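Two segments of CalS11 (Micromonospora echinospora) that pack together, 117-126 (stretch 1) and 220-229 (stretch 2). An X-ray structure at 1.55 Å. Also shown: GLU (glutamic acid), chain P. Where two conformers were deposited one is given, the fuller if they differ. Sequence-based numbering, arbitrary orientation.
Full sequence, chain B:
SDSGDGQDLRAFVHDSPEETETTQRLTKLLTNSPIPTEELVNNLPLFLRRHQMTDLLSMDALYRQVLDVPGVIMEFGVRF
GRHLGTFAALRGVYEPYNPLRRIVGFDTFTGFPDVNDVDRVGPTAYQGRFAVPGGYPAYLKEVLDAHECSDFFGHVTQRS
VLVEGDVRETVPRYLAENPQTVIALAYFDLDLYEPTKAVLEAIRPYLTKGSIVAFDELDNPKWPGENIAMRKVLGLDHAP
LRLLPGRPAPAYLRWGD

Stretch 1, residues 117-126: DVDRVGPTAY
Stretch 2 (220-229) NPKWPGENIA

No direct hydrogen bond crosses this contact; apolar packing and three waters hold a loop, residues 117-126, against a turn that leads into a helix, residues 220-229. The two run antiparallel in register: G122 CA lies 5.4 Å from K222 CA, and D119 CA lies 5.9 Å from G225 CA. Together they bury 464 Å².

Stretch 2 opens with a type I turn from N220 to W223, with P221 at phi/psi -54/-29 and K222 at -71/-24. W223 N donates to N220 O at 2.9 Å, and N220, chi1 t, accepts from K222 N through OD1 at 2.8 Å, so one residue secures the turn with both backbone and side chain. P221 O sits 3.4 Å from V121 CG1.

K222 leaves sideways and nearly extended, chi1 t, chi2 t, chi3 -145°, chi4 t, its CE 4.0 Å from T124 OG1. Backbone polarity is settled by water 2, which donates to K222 O (2.6 Å) and D119 O (2.8 Å) and accepts from G122 N (2.8 Å). Here G122, at -99/-176, matters: an ideal CB would stand 3.0 Å from K222 CG, a clash. At the lysine tip, water 3 accepts from K222 NZ (3.0 Å), donates to OE1 of the bound glutamic acid (2.7 Å), and lies 2.6 Å from T124 OG1, T124 having chi1 p.

W223, at -139/75, points its CB away, yet with chi1 m and chi2 113° the indole swings back. Its CZ2 comes 3.5 Å from T124 OG1 and its CZ3 3.9 Å from A125 CB. W223 NE1 donates almost straight to the ligand OE2 at 2.9 Å, an edge contact; K222 NZ adds a weak bond to the same OE2 at 3.4 Å.

P224, C-gamma endo at -77/0, points toward stretch 1, placing CG 3.3 Å from V118 O and CD 3.7 Å from CG2 of V121, whose chi1 is t. P224 O accepts from I228 N at 3.0 Å.

G225, at -64/-39, shows the second steric rule: an ideal CB would lie 2.9 Å from D119 OD1. Without one, G225 CA approaches D119 OD1 to 4.0 Å, and water 1 bridges them, accepting from G225 N (2.9 Å) and donating to D119 OD1 (2.7 Å). D119 is m, at the end of the 3-10 segment 117-119.

I228, one turn beyond P224, returns toward stretch 1 with chi1 m and chi2 t, resting CD1 3.7 Å from CB of V118, itself m.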

# COMPACT_ATOMS: atom_id res chain seq x y z
N ASP B 117 8.08 -25.40 42.79
CA ASP B 117 6.67 -25.49 43.17
C ASP B 117 5.71 -24.84 42.17
O ASP B 117 4.63 -25.38 41.96
CB ASP B 117 6.48 -24.90 44.58
CG ASP B 117 6.88 -25.88 45.65
OD1 ASP B 117 7.12 -27.09 45.35
OD2 ASP B 117 6.91 -25.46 46.82
N VAL B 118 6.09 -23.71 41.56
CA VAL B 118 5.17 -23.08 40.62
C VAL B 118 4.96 -23.91 39.35
O VAL B 118 3.95 -23.73 38.66
CB VAL B 118 5.59 -21.62 40.18
CG1 VAL B 118 5.78 -20.74 41.39
CG2 VAL B 118 6.88 -21.64 39.33
N ASP B 119 5.85 -24.87 39.10
CA ASP B 119 5.70 -25.74 37.90
C ASP B 119 4.81 -26.94 38.19
O ASP B 119 4.45 -27.66 37.24
CB ASP B 119 7.07 -26.32 37.49
CG ASP B 119 8.09 -25.24 37.17
OD1 ASP B 119 7.75 -24.32 36.39
OD2 ASP B 119 9.24 -25.34 37.69
N ARG B 120 4.45 -27.15 39.48
CA ARG B 120 3.79 -28.39 39.91
C ARG B 120 2.26 -28.33 39.82
O ARG B 120 1.56 -28.54 40.81
CB ARG B 120 4.24 -28.73 41.34
CG ARG B 120 5.64 -29.27 41.32
CD ARG B 120 6.12 -29.71 42.72
NE ARG B 120 7.48 -30.16 42.56
CZ ARG B 120 8.30 -30.56 43.51
NH1 ARG B 120 7.89 -30.59 44.77
NH2 ARG B 120 9.52 -30.94 43.17
N VAL B 121 1.77 -28.04 38.63
CA VAL B 121 0.33 -27.79 38.37
C VAL B 121 -0.32 -29.09 37.82
O VAL B 121 -1.36 -29.53 38.30
CB VAL B 121 0.12 -26.67 37.31
CG1 VAL B 121 -1.35 -26.40 37.10
CG2 VAL B 121 0.80 -25.43 37.73
N GLY B 122 0.29 -29.65 36.77
CA GLY B 122 -0.17 -30.90 36.19
C GLY B 122 0.64 -32.08 36.68
O GLY B 122 1.58 -31.90 37.47
N PRO B 123 0.34 -33.27 36.14
CA PRO B 123 0.89 -34.52 36.68
C PRO B 123 2.19 -34.95 36.02
O PRO B 123 2.70 -36.06 36.23
CB PRO B 123 -0.22 -35.54 36.41
CG PRO B 123 -0.84 -35.05 35.10
CD PRO B 123 -0.78 -33.50 35.21
N THR B 124 2.75 -34.09 35.18
CA THR B 124 4.04 -34.47 34.56
C THR B 124 5.20 -33.57 34.93
O THR B 124 6.31 -33.69 34.38
CB THR B 124 3.96 -34.61 33.03
OG1 THR B 124 3.51 -33.38 32.47
CG2 THR B 124 3.02 -35.74 32.65
N ALA B 125 5.00 -32.74 35.96
CA ALA B 125 6.07 -31.86 36.45
C ALA B 125 6.91 -32.56 37.53
O ALA B 125 6.75 -32.31 38.74
CB ALA B 125 5.48 -30.53 36.95
N TYR B 126 7.79 -33.46 37.10
CA TYR B 126 8.65 -34.16 38.03
C TYR B 126 10.01 -34.41 37.38
O TYR B 126 10.14 -34.41 36.14
CB TYR B 126 8.02 -35.47 38.56
CG TYR B 126 7.55 -36.40 37.46
CD1 TYR B 126 8.47 -37.10 36.68
CD2 TYR B 126 6.19 -36.57 37.18
CE1 TYR B 126 8.08 -38.00 35.63
CE2 TYR B 126 5.79 -37.45 36.14
CZ TYR B 126 6.72 -38.14 35.36
OH TYR B 126 6.28 -38.99 34.35
N ASN B 220 -0.12 -21.45 28.84
CA ASN B 220 -0.72 -22.76 29.13
C ASN B 220 -0.89 -22.98 30.65
O ASN B 220 0.08 -22.95 31.41
CB ASN B 220 0.18 -23.83 28.51
CG ASN B 220 -0.40 -25.25 28.65
OD1 ASN B 220 -1.23 -25.52 29.51
ND2 ASN B 220 0.04 -26.15 27.82
N PRO B 221 -2.13 -23.19 31.11
CA PRO B 221 -2.33 -23.40 32.54
C PRO B 221 -1.47 -24.52 33.14
O PRO B 221 -1.10 -24.44 34.33
CB PRO B 221 -3.84 -23.78 32.64
CG PRO B 221 -4.50 -23.07 31.45
CD PRO B 221 -3.41 -23.16 30.34
N LYS B 222 -1.12 -25.53 32.34
CA LYS B 222 -0.33 -26.64 32.85
C LYS B 222 1.13 -26.22 33.14
O LYS B 222 1.80 -26.83 33.96
CB LYS B 222 -0.34 -27.78 31.83
CG LYS B 222 0.29 -29.04 32.35
CD LYS B 222 0.31 -30.04 31.17
CE LYS B 222 0.12 -31.40 31.60
NZ LYS B 222 0.09 -32.27 30.37
N TRP B 223 1.60 -25.15 32.47
CA TRP B 223 3.03 -24.78 32.55
C TRP B 223 3.17 -23.28 32.65
O TRP B 223 3.53 -22.60 31.67
CB TRP B 223 3.80 -25.25 31.28
CG TRP B 223 3.76 -26.73 31.02
CD1 TRP B 223 3.15 -27.35 29.97
CD2 TRP B 223 4.40 -27.76 31.79
NE1 TRP B 223 3.37 -28.72 30.03
CE2 TRP B 223 4.12 -28.99 31.14
CE3 TRP B 223 5.17 -27.76 32.96
CZ2 TRP B 223 4.60 -30.20 31.61
CZ3 TRP B 223 5.65 -28.99 33.42
CH2 TRP B 223 5.34 -30.19 32.76
N PRO B 224 2.87 -22.74 33.82
CA PRO B 224 2.88 -21.29 33.99
C PRO B 224 4.32 -20.72 34.11
O PRO B 224 4.44 -19.50 34.25
CB PRO B 224 2.08 -21.10 35.29
CG PRO B 224 2.45 -22.32 36.12
CD PRO B 224 2.52 -23.46 35.07
N GLY B 225 5.36 -21.57 34.06
CA GLY B 225 6.71 -21.08 34.36
C GLY B 225 7.26 -20.04 33.38
O GLY B 225 7.95 -19.11 33.79
N GLU B 226 6.98 -20.21 32.08
CA GLU B 226 7.45 -19.21 31.08
C GLU B 226 6.82 -17.84 31.34
O GLU B 226 7.51 -16.80 31.22
CB GLU B 226 7.18 -19.72 29.67
CG GLU B 226 8.17 -20.82 29.29
CD GLU B 226 7.73 -21.63 28.11
OE1 GLU B 226 6.77 -21.22 27.41
OE2 GLU B 226 8.32 -22.71 27.91
N ASN B 227 5.53 -17.82 31.68
CA ASN B 227 4.84 -16.58 31.96
C ASN B 227 5.41 -15.93 33.24
O ASN B 227 5.75 -14.73 33.24
CB ASN B 227 3.32 -16.85 32.09
CG ASN B 227 2.50 -15.59 32.26
OD1 ASN B 227 2.83 -14.73 33.09
ND2 ASN B 227 1.45 -15.43 31.45
N ILE B 228 5.55 -16.71 34.29
CA ILE B 228 6.08 -16.19 35.53
C ILE B 228 7.50 -15.64 35.31
O ILE B 228 7.84 -14.55 35.81
CB ILE B 228 6.11 -17.26 36.64
CG1 ILE B 228 4.68 -17.68 37.04
CG2 ILE B 228 6.78 -16.69 37.91
CD1 ILE B 228 4.63 -19.08 37.69
N ALA B 229 8.29 -16.35 34.50
CA ALA B 229 9.63 -15.91 34.15
C ALA B 229 9.60 -14.57 33.39
O ALA B 229 10.36 -13.62 33.72
CB ALA B 229 10.37 -16.97 33.35
N GLU P . 5.34 -28.36 24.81
CA GLU P . 5.17 -29.78 24.35
C GLU P . 4.07 -29.85 23.30
O GLU P . 3.48 -28.80 22.95
CB GLU P . 4.82 -30.73 25.55
CG GLU P . 3.48 -30.35 26.23
CD GLU P . 3.15 -31.21 27.46
OE1 GLU P . 3.67 -32.35 27.58
OE2 GLU P . 2.29 -30.79 28.24
OXT GLU P . 3.69 -30.92 22.78
O HOH W 1 5.92 -24.38 34.43
O HOH W 2 2.62 -28.80 35.50
O HOH W 3 2.84 -33.43 29.96